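Local atomic coordinates of signal recognition particle 54 kDa protein (Aeropyrum pernix, PDB entry 7EPK), a protein that belongs to the SRP54 family of signal recognition particle proteins, joining a helical bundle, a P-loop GTPase-type domain and a helical signal peptide binding domain. Residues Pro162-Ile165 with Ala166-Leu170; Glu171-Leu174 with Ser175-Ala178. All coordinates share one frame; numbering follows the deposited sequence.

Contact 1: residues Pro162-Ile165 with Ala166-Leu170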
loop_
_atom_site.group_PDB
_atom_site.type_symbol
_atom_site.label_atom_id
_atom_site.label_comp_id
_atom_site.label_asym_id
_atom_site.label_seq_id
_atom_site.Cartn_x
_atom_site.Cartn_y
_atom_site.Cartn_z
ATOM N N PRO A 162 8.527 -12.542 36.471
ATOM C CA PRO A 162 8.652 -11.891 35.165
ATOM C C PRO A 162 7.780 -10.631 35.012
ATOM O O PRO A 162 8.237 -9.677 34.417
ATOM C CB PRO A 162 8.252 -13.005 34.187
ATOM C CG PRO A 162 8.544 -14.278 34.945
ATOM C CD PRO A 162 8.145 -13.955 36.366
ATOM N N ALA A 163 6.576 -10.633 35.585
ATOM C CA ALA A 163 5.642 -9.486 35.559
ATOM C C ALA A 163 6.297 -8.283 36.235
ATOM O O ALA A 163 6.211 -7.174 35.669
ATOM C CB ALA A 163 4.344 -9.837 36.226
ATOM N N GLU A 164 6.934 -8.492 37.391
ATOM C CA GLU A 164 7.542 -7.386 38.179
ATOM C C GLU A 164 8.833 -6.948 37.483
ATOM O O GLU A 164 9.175 -5.761 37.542
ATOM C CB GLU A 164 7.767 -7.804 39.635
ATOM C CG GLU A 164 6.479 -7.928 40.428
ATOM C CD GLU A 164 5.836 -6.604 40.813
ATOM O OE1 GLU A 164 6.526 -5.786 41.482
ATOM O OE2 GLU A 164 4.645 -6.388 40.444
ATOM N N ILE A 165 9.522 -7.863 36.821
ATOM C CA ILE A 165 10.755 -7.515 36.057
ATOM C C ILE A 165 10.345 -6.567 34.934
ATOM O O ILE A 165 11.040 -5.554 34.687
ATOM C CB ILE A 165 11.454 -8.764 35.501
ATOM C CG1 ILE A 165 11.937 -9.666 36.642
ATOM C CG2 ILE A 165 12.572 -8.339 34.568
ATOM C CD1 ILE A 165 12.378 -11.049 36.214
ATOM N N ALA A 166 9.245 -6.915 34.277
ATOM C CA ALA A 166 8.704 -6.179 33.124
ATOM C C ALA A 166 8.182 -4.819 33.622
ATOM O O ALA A 166 8.549 -3.794 33.043
ATOM C CB ALA A 166 7.669 -7.055 32.448
ATOM N N ARG A 167 7.402 -4.779 34.701
ATOM C CA ARG A 167 6.952 -3.482 35.273
ATOM C C ARG A 167 8.167 -2.636 35.638
ATOM O O ARG A 167 8.133 -1.434 35.434
ATOM C CB ARG A 167 6.083 -3.636 36.516
ATOM C CG ARG A 167 5.099 -2.491 36.674
ATOM C CD ARG A 167 4.565 -2.346 38.087
ATOM N NE ARG A 167 5.535 -1.649 38.932
ATOM C CZ ARG A 167 6.160 -2.158 39.996
ATOM N NH1 ARG A 167 7.013 -1.401 40.666
ATOM N NH2 ARG A 167 5.926 -3.394 40.403
ATOM N N ARG A 168 9.213 -3.244 36.169
ATOM C CA ARG A 168 10.377 -2.469 36.642
ATOM C C ARG A 168 11.056 -1.874 35.399
ATOM O O ARG A 168 11.284 -0.643 35.389
ATOM C CB ARG A 168 11.264 -3.351 37.526
ATOM C CG ARG A 168 11.938 -2.629 38.689
ATOM C CD ARG A 168 12.522 -3.649 39.656
ATOM N NE ARG A 168 11.489 -4.494 40.274
ATOM C CZ ARG A 168 11.468 -5.830 40.307
ATOM N NH1 ARG A 168 12.446 -6.541 39.766
ATOM N NH2 ARG A 168 10.468 -6.452 40.917
ATOM N N GLY A 169 11.326 -2.699 34.378
ATOM C CA GLY A 169 11.990 -2.287 33.116
ATOM C C GLY A 169 11.221 -1.187 32.391
ATOM O O GLY A 169 11.855 -0.318 31.736
ATOM N N LEU A 170 9.893 -1.213 32.507
ATOM C CA LEU A 170 9.002 -0.187 31.937
ATOM C C LEU A 170 9.257 1.118 32.685
ATOM O O LEU A 170 9.575 2.127 32.034
ATOM C CB LEU A 170 7.548 -0.640 32.070
ATOM C CG LEU A 170 6.537 0.274 31.379
ATOM C CD1 LEU A 170 6.943 0.479 29.940
ATOM C CD2 LEU A 170 5.117 -0.269 31.447
#
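The guanidinium of Arg168 lies with one face over the backbone carbonyl of Glu164, whose O sits 3.5 Å from the plane, opposite its centre; on the same turn Arg168 NH2 packs against Glu164 CB at 3.3 Å. The second guanidinium, that of Arg167, meets the glutamate at its edge, where OE1 of Glu164 lies in the plane, 2.7 Å from Arg167 NH2. That salt bridge joins side chains running side by side, with carboxylate and guanidinium turned 52° from each other. The N-H points poorly at the oxygen (119°), so the hydrogen bond in it is weak. Glu164 reaches NH2 by folding back at chi2 (-74°), while Arg167 bends at chi3 to bring its guanidinium round. All this decorates the first turns of helix 162-175 in the P-loop GTPase domain, where Ala166 N bonds Pro162 O at 2.9 Å, Arg167 N bonds Ala163 O at 2.8 Å and Arg168 N bonds Glu164 O at 2.9 Å, the i to i+4 pattern of an alpha helix. Glu164 OE2 makes a second salt bridge, to Lys207, its stronger partner, and Arg168 NH1 pairs with Glu157 rather than with Glu164. On the buried side of the helix, Ala163 and Ala166 rest against Lys207 and Val208 of helix 194-208.

Contact 2: residues Glu171-Leu174 with Ser175-Ala178; sequences EDLL and SRGA
Asp172 and Arg176, one turn apart, meet through OD2 and NH1 in a salt bridge modelled at 2.4 Å, a length so short that it is doubtful. The oxygen comes in at the edge of the guanidinium, near its plane, although the carboxylate and guanidinium planes are 65° apart. Asp172 holds CG anti to its backbone nitrogen (chi1 176°), which turns the carboxylate toward Arg176, where it crosses the arginine chain at an angle near CD. Beside this pair, Ser175 folds back on the helix: its OG donates to Glu171 O at 2.9 Å, from above the carbonyl plane, while Ser175 N reaches the same oxygen at 3.0 Å from the opposite face. Two donors thus grip one carbonyl. On the buried side, the returning chain sets CB of Ala178 3.9 Å from CB of Leu173. One shell further out, Arg176 NH1 also donates to the carbonyl of Phe154, Leu173 packs on Met153 and Val181, and Leu174 on Val181, so the end of the helix is seated on strands 153-156 and 180-184. The backbone turn that places Ala178 on Leu173 rests on two bonds, Ala178 N to Leu173 O at 2.8 Å and Gly177 N to Leu174 O at 3.1 Å. With Gly177 at positive phi (72°) as the C-prime residue, they make a Schellman motif closing the helix before strand 180-184.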
loop_
_atom_site.group_PDB
_atom_site.type_symbol
_atom_site.label_atom_id
_atom_site.label_comp_id
_atom_site.label_asym_id
_atom_site.label_seq_id
_atom_site.Cartn_x
_atom_site.Cartn_y
_atom_site.Cartn_z
ATOM N N GLU A 171 9.156 1.095 34.011
ATOM C CA GLU A 171 9.317 2.322 34.830
ATOM C C GLU A 171 10.720 2.894 34.585
ATOM O O GLU A 171 10.836 4.121 34.358
ATOM C CB GLU A 171 8.952 2.048 36.287
ATOM C CG GLU A 171 7.453 2.191 36.552
ATOM C CD GLU A 171 6.791 3.463 36.018
ATOM O OE1 GLU A 171 7.437 4.563 36.075
ATOM O OE2 GLU A 171 5.636 3.355 35.517
ATOM N N ASP A 172 11.739 2.046 34.534
ATOM C CA ASP A 172 13.144 2.517 34.431
ATOM C C ASP A 172 13.306 3.364 33.168
ATOM O O ASP A 172 13.878 4.469 33.268
ATOM C CB ASP A 172 14.139 1.359 34.386
ATOM C CG ASP A 172 15.552 1.867 34.179
ATOM O OD1 ASP A 172 16.145 2.335 35.183
ATOM O OD2 ASP A 172 16.025 1.835 33.016
ATOM N N LEU A 173 12.801 2.835 32.045
ATOM C CA LEU A 173 12.968 3.361 30.667
ATOM C C LEU A 173 12.066 4.578 30.441
ATOM O O LEU A 173 12.492 5.517 29.767
ATOM C CB LEU A 173 12.637 2.235 29.689
ATOM C CG LEU A 173 13.678 1.118 29.591
ATOM C CD1 LEU A 173 13.154 -0.021 28.726
ATOM C CD2 LEU A 173 15.010 1.643 29.041
ATOM N N LEU A 174 10.856 4.577 30.976
ATOM C CA LEU A 174 9.998 5.790 30.965
ATOM C C LEU A 174 10.715 6.934 31.697
ATOM O O LEU A 174 10.682 8.056 31.159
ATOM C CB LEU A 174 8.630 5.455 31.570
ATOM C CG LEU A 174 7.547 5.065 30.557
ATOM C CD1 LEU A 174 8.111 4.765 29.179
ATOM C CD2 LEU A 174 6.738 3.879 31.043
ATOM N N SER A 175 11.369 6.648 32.837
ATOM C CA SER A 175 12.147 7.601 33.683
ATOM C C SER A 175 13.269 8.249 32.876
ATOM O O SER A 175 13.560 9.431 33.152
ATOM C CB SER A 175 12.727 6.923 34.879
ATOM O OG SER A 175 11.693 6.503 35.742
ATOM N N ARG A 176 13.864 7.491 31.942
ATOM C CA ARG A 176 15.037 7.877 31.110
ATOM C C ARG A 176 14.554 8.374 29.735
ATOM O O ARG A 176 15.380 8.401 28.779
ATOM C CB ARG A 176 15.985 6.673 31.020
ATOM C CG ARG A 176 16.422 6.131 32.379
ATOM C CD ARG A 176 16.841 4.668 32.398
ATOM N NE ARG A 176 18.026 4.464 31.575
ATOM C CZ ARG A 176 18.489 3.286 31.160
ATOM N NH1 ARG A 176 17.881 2.153 31.491
ATOM N NH2 ARG A 176 19.564 3.257 30.391
ATOM N N GLY A 177 13.254 8.699 29.632
ATOM C CA GLY A 177 12.589 9.341 28.474
ATOM C C GLY A 177 12.410 8.442 27.250
ATOM O O GLY A 177 12.343 9.000 26.129
ATOM N N ALA A 178 12.339 7.116 27.413
ATOM C CA ALA A 178 11.957 6.171 26.337
ATOM C C ALA A 178 10.551 6.530 25.840
ATOM O O ALA A 178 9.642 6.610 26.674
ATOM C CB ALA A 178 12.010 4.755 26.840
#

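In the fold
Both contacts belong to helix 162-175 of the GTPase domain, contact 1 at its start and contact 2 at its end, with centres 12 Å apart. Both are partly buried, each mixing a buried face with a charged outer one, but contact 2 has more exposed residues. Contact 1 is regular helix and packs helix on helix; the side chain of Pro162 is about 13 Å from the bound magnesium ion. Contact 2 packs helix on sheet: its backbone pattern breaks into a cap, and the apolar residues turn to the sheet, touching its outermost strand 153-156 and the inner strand 180-184. Its salt bridge spans four residues, against three in contact 1.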